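Local coordinates for protein alpha-glucosidase ([Eubacterium] rectale, PDB 6PNR) that is a family 31 glycoside hydrolase that probably cleaves alpha-sulfoquinovosides derived from sulfolipids, releasing sulfoquinovose, at residues A[71-83]-A[91-103]. Numbering follows the deposited sequence.
Sequences LCFESYIIAKIKC and DFEQKDDRINRFW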
loop_
_atom_site.group_PDB
_atom_site.type_symbol
_atom_site.label_atom_id
_atom_site.label_comp_id
_atom_site.label_asym_id
_atom_site.label_seq_id
_atom_site.Cartn_x
_atom_site.Cartn_y
_atom_site.Cartn_z
ATOM N N LEU A 71 0.546 35.927 18.187
ATOM C CA LEU A 71 0.209 34.776 19.015
ATOM C C LEU A 71 1.497 34.043 19.372
ATOM O O LEU A 71 2.188 33.526 18.485
ATOM C CB LEU A 71 -0.757 33.835 18.292
ATOM C CG LEU A 71 -1.999 34.423 17.615
ATOM C CD1 LEU A 71 -2.799 33.318 16.956
ATOM C CD2 LEU A 71 -2.870 35.184 18.597
ATOM N N CYS A 72 1.823 34.008 20.663
ATOM C CA CYS A 72 2.955 33.243 21.171
ATOM C C CYS A 72 2.468 31.887 21.665
ATOM O O CYS A 72 1.479 31.812 22.407
ATOM C CB CYS A 72 3.665 33.996 22.298
ATOM S SG CYS A 72 4.204 35.663 21.828
ATOM N N PHE A 73 3.152 30.823 21.243
ATOM C CA PHE A 73 2.809 29.443 21.588
ATOM C C PHE A 73 3.995 28.864 22.334
ATOM O O PHE A 73 4.856 28.214 21.734
ATOM C CB PHE A 73 2.481 28.605 20.357
ATOM C CG PHE A 73 1.292 29.078 19.595
ATOM C CD1 PHE A 73 0.016 28.696 19.974
ATOM C CD2 PHE A 73 1.445 29.885 18.479
ATOM C CE1 PHE A 73 -1.091 29.131 19.262
ATOM C CE2 PHE A 73 0.356 30.310 17.767
ATOM C CZ PHE A 73 -0.921 29.941 18.155
ATOM N N GLU A 74 4.032 29.101 23.645
ATOM C CA GLU A 74 5.101 28.614 24.506
ATOM C C GLU A 74 6.462 29.005 23.948
ATOM O O GLU A 74 6.650 30.135 23.485
ATOM C CB GLU A 74 4.990 27.097 24.678
ATOM C CG GLU A 74 3.767 26.667 25.476
ATOM C CD GLU A 74 3.267 25.272 25.116
ATOM O OE1 GLU A 74 2.660 25.109 24.028
ATOM O OE2 GLU A 74 3.481 24.341 25.923
ATOM N N SER A 75 7.423 28.085 23.993
ATOM C CA SER A 75 8.729 28.304 23.387
ATOM C C SER A 75 8.871 27.587 22.048
ATOM O O SER A 75 9.962 27.118 21.708
ATOM C CB SER A 75 9.840 27.869 24.346
ATOM O OG SER A 75 10.008 28.818 25.391
ATOM N N TYR A 76 7.788 27.503 21.272
ATOM C CA TYR A 76 7.794 26.756 20.018
ATOM C C TYR A 76 7.610 27.648 18.795
ATOM O O TYR A 76 8.435 27.609 17.878
ATOM C CB TYR A 76 6.708 25.674 20.044
ATOM C CG TYR A 76 6.936 24.589 21.079
ATOM C CD1 TYR A 76 8.043 23.752 21.014
ATOM C CD2 TYR A 76 6.033 24.400 22.112
ATOM C CE1 TYR A 76 8.243 22.756 21.968
ATOM C CE2 TYR A 76 6.220 23.416 23.055
ATOM C CZ TYR A 76 7.321 22.602 22.985
ATOM O OH TYR A 76 7.476 21.636 23.944
ATOM N N ILE A 77 6.544 28.446 18.757
ATOM C CA ILE A 77 6.117 29.163 17.560
ATOM C C ILE A 77 5.615 30.546 17.955
ATOM O O ILE A 77 4.889 30.696 18.944
ATOM C CB ILE A 77 4.998 28.398 16.814
ATOM C CG1 ILE A 77 5.474 27.020 16.332
ATOM C CG2 ILE A 77 4.454 29.216 15.659
ATOM C CD1 ILE A 77 6.548 27.074 15.268
ATOM N N ILE A 78 5.976 31.555 17.166
ATOM C CA ILE A 78 5.329 32.862 17.211
ATOM C C ILE A 78 4.680 33.108 15.857
ATOM O O ILE A 78 5.346 32.999 14.822
ATOM C CB ILE A 78 6.324 33.988 17.552
ATOM C CG1 ILE A 78 7.002 33.712 18.897
ATOM C CG2 ILE A 78 5.608 35.334 17.547
ATOM C CD1 ILE A 78 8.159 34.642 19.205
ATOM N N ALA A 79 3.385 33.436 15.863
ATOM C CA ALA A 79 2.637 33.701 14.639
ATOM C C ALA A 79 2.204 35.158 14.610
ATOM O O ALA A 79 1.544 35.627 15.543
ATOM C CB ALA A 79 1.416 32.791 14.523
ATOM N N LYS A 80 2.570 35.861 13.534
ATOM C CA LYS A 80 2.206 37.255 13.303
ATOM C C LYS A 80 1.127 37.311 12.228
ATOM O O LYS A 80 1.383 36.964 11.069
ATOM C CB LYS A 80 3.414 38.079 12.863
ATOM C CG LYS A 80 4.301 38.630 13.971
ATOM C CD LYS A 80 5.005 39.908 13.483
ATOM C CE LYS A 80 6.476 39.980 13.913
ATOM N NZ LYS A 80 6.664 40.095 15.390
ATOM N N ILE A 81 -0.063 37.762 12.607
ATOM C CA ILE A 81 -1.239 37.756 11.749
ATOM C C ILE A 81 -1.570 39.192 11.364
ATOM O O ILE A 81 -1.738 40.051 12.237
ATOM C CB ILE A 81 -2.423 37.087 12.462
ATOM C CG1 ILE A 81 -1.988 35.707 12.966
ATOM C CG2 ILE A 81 -3.648 37.023 11.551
ATOM C CD1 ILE A 81 -2.989 35.028 13.841
ATOM N N LYS A 82 -1.662 39.455 10.062
ATOM C CA LYS A 82 -1.966 40.785 9.542
ATOM C C LYS A 82 -3.063 40.674 8.496
ATOM O O LYS A 82 -2.920 39.914 7.535
ATOM C CB LYS A 82 -0.713 41.426 8.943
ATOM C CG LYS A 82 0.279 41.860 9.999
ATOM C CD LYS A 82 1.682 41.328 9.760
ATOM C CE LYS A 82 2.519 42.270 8.912
ATOM N NZ LYS A 82 3.940 41.813 8.836
ATOM N N CYS A 83 -4.149 41.428 8.666
ATOM C CA CYS A 83 -5.319 41.249 7.815
ATOM C C CYS A 83 -5.745 42.550 7.149
ATOM O O CYS A 83 -5.403 43.649 7.589
ATOM C CB CYS A 83 -6.494 40.664 8.599
ATOM S SG CYS A 83 -6.311 38.894 8.944
ATOM N N ASP A 91 2.686 34.977 9.492
ATOM C CA ASP A 91 4.115 34.713 9.447
ATOM C C ASP A 91 4.499 33.929 10.694
ATOM O O ASP A 91 4.093 34.292 11.803
ATOM C CB ASP A 91 4.904 36.022 9.358
ATOM C CG ASP A 91 4.544 36.843 8.123
ATOM O OD1 ASP A 91 4.773 36.362 6.992
ATOM O OD2 ASP A 91 4.018 37.970 8.280
ATOM N N PHE A 92 5.255 32.845 10.510
ATOM C CA PHE A 92 5.618 31.933 11.589
ATOM C C PHE A 92 7.098 32.056 11.899
ATOM O O PHE A 92 7.939 31.939 11.001
ATOM C CB PHE A 92 5.304 30.477 11.229
ATOM C CG PHE A 92 3.843 30.196 11.067
ATOM C CD1 PHE A 92 3.027 30.050 12.176
ATOM C CD2 PHE A 92 3.283 30.084 9.808
ATOM C CE1 PHE A 92 1.684 29.800 12.028
ATOM C CE2 PHE A 92 1.941 29.834 9.655
ATOM C CZ PHE A 92 1.138 29.689 10.765
ATOM N N GLU A 93 7.413 32.279 13.171
ATOM C CA GLU A 93 8.782 32.236 13.657
ATOM C C GLU A 93 8.972 30.983 14.502
ATOM O O GLU A 93 8.195 30.731 15.431
ATOM C CB GLU A 93 9.114 33.488 14.471
ATOM C CG GLU A 93 10.567 33.561 14.902
ATOM C CD GLU A 93 10.883 34.830 15.676
ATOM O OE1 GLU A 93 9.987 35.696 15.802
ATOM O OE2 GLU A 93 12.032 34.953 16.157
ATOM N N GLN A 94 10.000 30.209 14.183
ATOM C CA GLN A 94 10.287 28.964 14.884
ATOM C C GLN A 94 11.250 29.230 16.037
ATOM O O GLN A 94 12.393 29.645 15.816
ATOM C CB GLN A 94 10.875 27.942 13.915
ATOM C CG GLN A 94 11.476 26.708 14.564
ATOM C CD GLN A 94 11.848 25.659 13.530
ATOM O OE1 GLN A 94 11.728 25.894 12.327
ATOM N NE2 GLN A 94 12.284 24.493 13.994
ATOM N N LYS A 95 10.791 28.967 17.265
ATOM C CA LYS A 95 11.565 29.188 18.482
ATOM C C LYS A 95 12.186 27.917 19.049
ATOM O O LYS A 95 12.951 27.999 20.016
ATOM C CB LYS A 95 10.678 29.835 19.562
ATOM C CG LYS A 95 9.996 31.142 19.138
ATOM C CD LYS A 95 11.015 32.226 18.807
ATOM C CE LYS A 95 11.974 32.476 19.968
ATOM N NZ LYS A 95 13.130 33.325 19.562
ATOM N N ASP A 96 11.866 26.748 18.497
ATOM C CA ASP A 96 12.452 25.481 18.930
ATOM C C ASP A 96 12.975 24.772 17.688
ATOM O O ASP A 96 12.189 24.374 16.824
ATOM C CB ASP A 96 11.425 24.621 19.672
ATOM C CG ASP A 96 12.032 23.342 20.268
ATOM O OD1 ASP A 96 13.148 22.947 19.865
ATOM O OD2 ASP A 96 11.380 22.723 21.141
ATOM N N ASP A 97 14.298 24.600 17.605
ATOM C CA ASP A 97 14.913 24.083 16.386
ATOM C C ASP A 97 14.639 22.597 16.161
ATOM O O ASP A 97 14.844 22.109 15.042
ATOM C CB ASP A 97 16.426 24.316 16.419
ATOM C CG ASP A 97 16.788 25.745 16.768
ATOM O OD1 ASP A 97 16.049 26.675 16.353
ATOM O OD2 ASP A 97 17.814 25.933 17.463
ATOM N N ARG A 98 14.196 21.873 17.194
ATOM C CA ARG A 98 13.932 20.445 17.067
ATOM C C ARG A 98 12.750 20.142 16.162
ATOM O O ARG A 98 12.660 19.029 15.632
ATOM C CB ARG A 98 13.648 19.829 18.436
ATOM C CG ARG A 98 14.821 19.764 19.376
ATOM C CD ARG A 98 14.402 19.112 20.692
ATOM N NE ARG A 98 14.018 17.710 20.523
ATOM C CZ ARG A 98 12.767 17.262 20.548
ATOM N NH1 ARG A 98 11.758 18.103 20.743
ATOM N NH2 ARG A 98 12.525 15.967 20.385
ATOM N N ILE A 99 11.827 21.089 16.011
ATOM C CA ILE A 99 10.605 20.847 15.265
ATOM C C ILE A 99 10.938 20.708 13.789
ATOM O O ILE A 99 11.606 21.575 13.208
ATOM C CB ILE A 99 9.612 21.993 15.500
ATOM C CG1 ILE A 99 9.197 22.037 16.967
ATOM C CG2 ILE A 99 8.397 21.870 14.588
ATOM C CD1 ILE A 99 8.335 23.222 17.295
ATOM N N ASN A 100 10.492 19.605 13.176
ATOM C CA ASN A 100 10.527 19.492 11.723
ATOM C C ASN A 100 9.200 19.008 11.144
ATOM O O ASN A 100 9.151 18.645 9.965
ATOM C CB ASN A 100 11.681 18.592 11.257
ATOM C CG ASN A 100 11.545 17.140 11.715
ATOM O OD1 ASN A 100 10.563 16.743 12.330
ATOM N ND2 ASN A 100 12.549 16.344 11.397
ATOM N N ARG A 101 8.123 19.020 11.932
ATOM C CA ARG A 101 6.791 18.669 11.456
ATOM C C ARG A 101 5.807 19.696 11.983
ATOM O O ARG A 101 5.816 20.020 13.178
ATOM C CB ARG A 101 6.367 17.261 11.900
ATOM C CG ARG A 101 7.250 16.110 11.375
ATOM C CD ARG A 101 7.170 15.938 9.862
ATOM N NE ARG A 101 7.982 14.809 9.374
ATOM C CZ ARG A 101 9.191 14.936 8.832
ATOM N NH1 ARG A 101 9.737 16.144 8.698
ATOM N NH2 ARG A 101 9.853 13.867 8.412
ATOM N N PHE A 102 4.941 20.175 11.093
ATOM C CA PHE A 102 4.048 21.294 11.360
ATOM C C PHE A 102 2.680 20.943 10.791
ATOM O O PHE A 102 2.552 20.699 9.587
ATOM C CB PHE A 102 4.623 22.569 10.716
ATOM C CG PHE A 102 3.852 23.826 10.992
ATOM C CD1 PHE A 102 4.154 24.608 12.093
ATOM C CD2 PHE A 102 2.857 24.252 10.123
ATOM C CE1 PHE A 102 3.458 25.778 12.335
ATOM C CE2 PHE A 102 2.157 25.427 10.352
ATOM C CZ PHE A 102 2.460 26.196 11.460
ATOM N N TRP A 103 1.666 20.882 11.645
ATOM C CA TRP A 103 0.300 20.612 11.218
ATOM C C TRP A 103 -0.560 21.837 11.505
ATOM O O TRP A 103 -0.689 22.253 12.662
ATOM C CB TRP A 103 -0.279 19.388 11.928
ATOM C CG TRP A 103 0.320 18.047 11.581
ATOM C CD1 TRP A 103 -0.128 17.164 10.632
ATOM C CD2 TRP A 103 1.427 17.413 12.224
ATOM N NE1 TRP A 103 0.645 16.033 10.637
ATOM C CE2 TRP A 103 1.601 16.155 11.612
ATOM C CE3 TRP A 103 2.287 17.781 13.266
ATOM C CZ2 TRP A 103 2.607 15.271 11.998
ATOM C CZ3 TRP A 103 3.273 16.904 13.652
ATOM C CH2 TRP A 103 3.428 15.658 13.016
HETATM O O HOH W 1 1.673 38.460 8.529
#
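With CG of Asp96 swung opposite its backbone N (chi1 -174°) and CG of Tyr76 opposite its own carbonyl carbon (chi1 -65°), the carboxylate and the phenol ring run side by side, their planes 11° apart. Asp96 OD2 lies 3.2 Å from Tyr76 CE1 at the ring edge, where the slightly positive ring hydrogens probably suit the carboxylate. OD1 accepts from Arg98 N in an Asx turn, a role that suits Asp because its short chain puts an oxygen within reach of the N two residues on. Ile99 CD1 packs 3.8 Å from Tyr76 CD1. Along the strands, Ile78 and Glu93 form a hydrogen-bonded antiparallel pair, Glu93 N reaching Ile78 O at 2.7 Å, and Lys80 with Asp91 another. On the inward face, Ile77 CG2 meets Phe92 CD1 at the ring edge, 3.9 Å away, and small Ala79 fits beside it. On the other face, the bent aliphatic chain of Lys95 lies against Ile78 CD1. Asp91 OD1 accepts a hydrogen bond from Gln208 NE2, outside the hairpin. Hairpin 77-83/87-94, its turn end bridged by Cys83-Cys88, packs through Ile77 and Phe92, whose ring face Phe102 CZ covers, against the second sheet, as in the N-terminal beta-sandwich domain of family 31 enzymes.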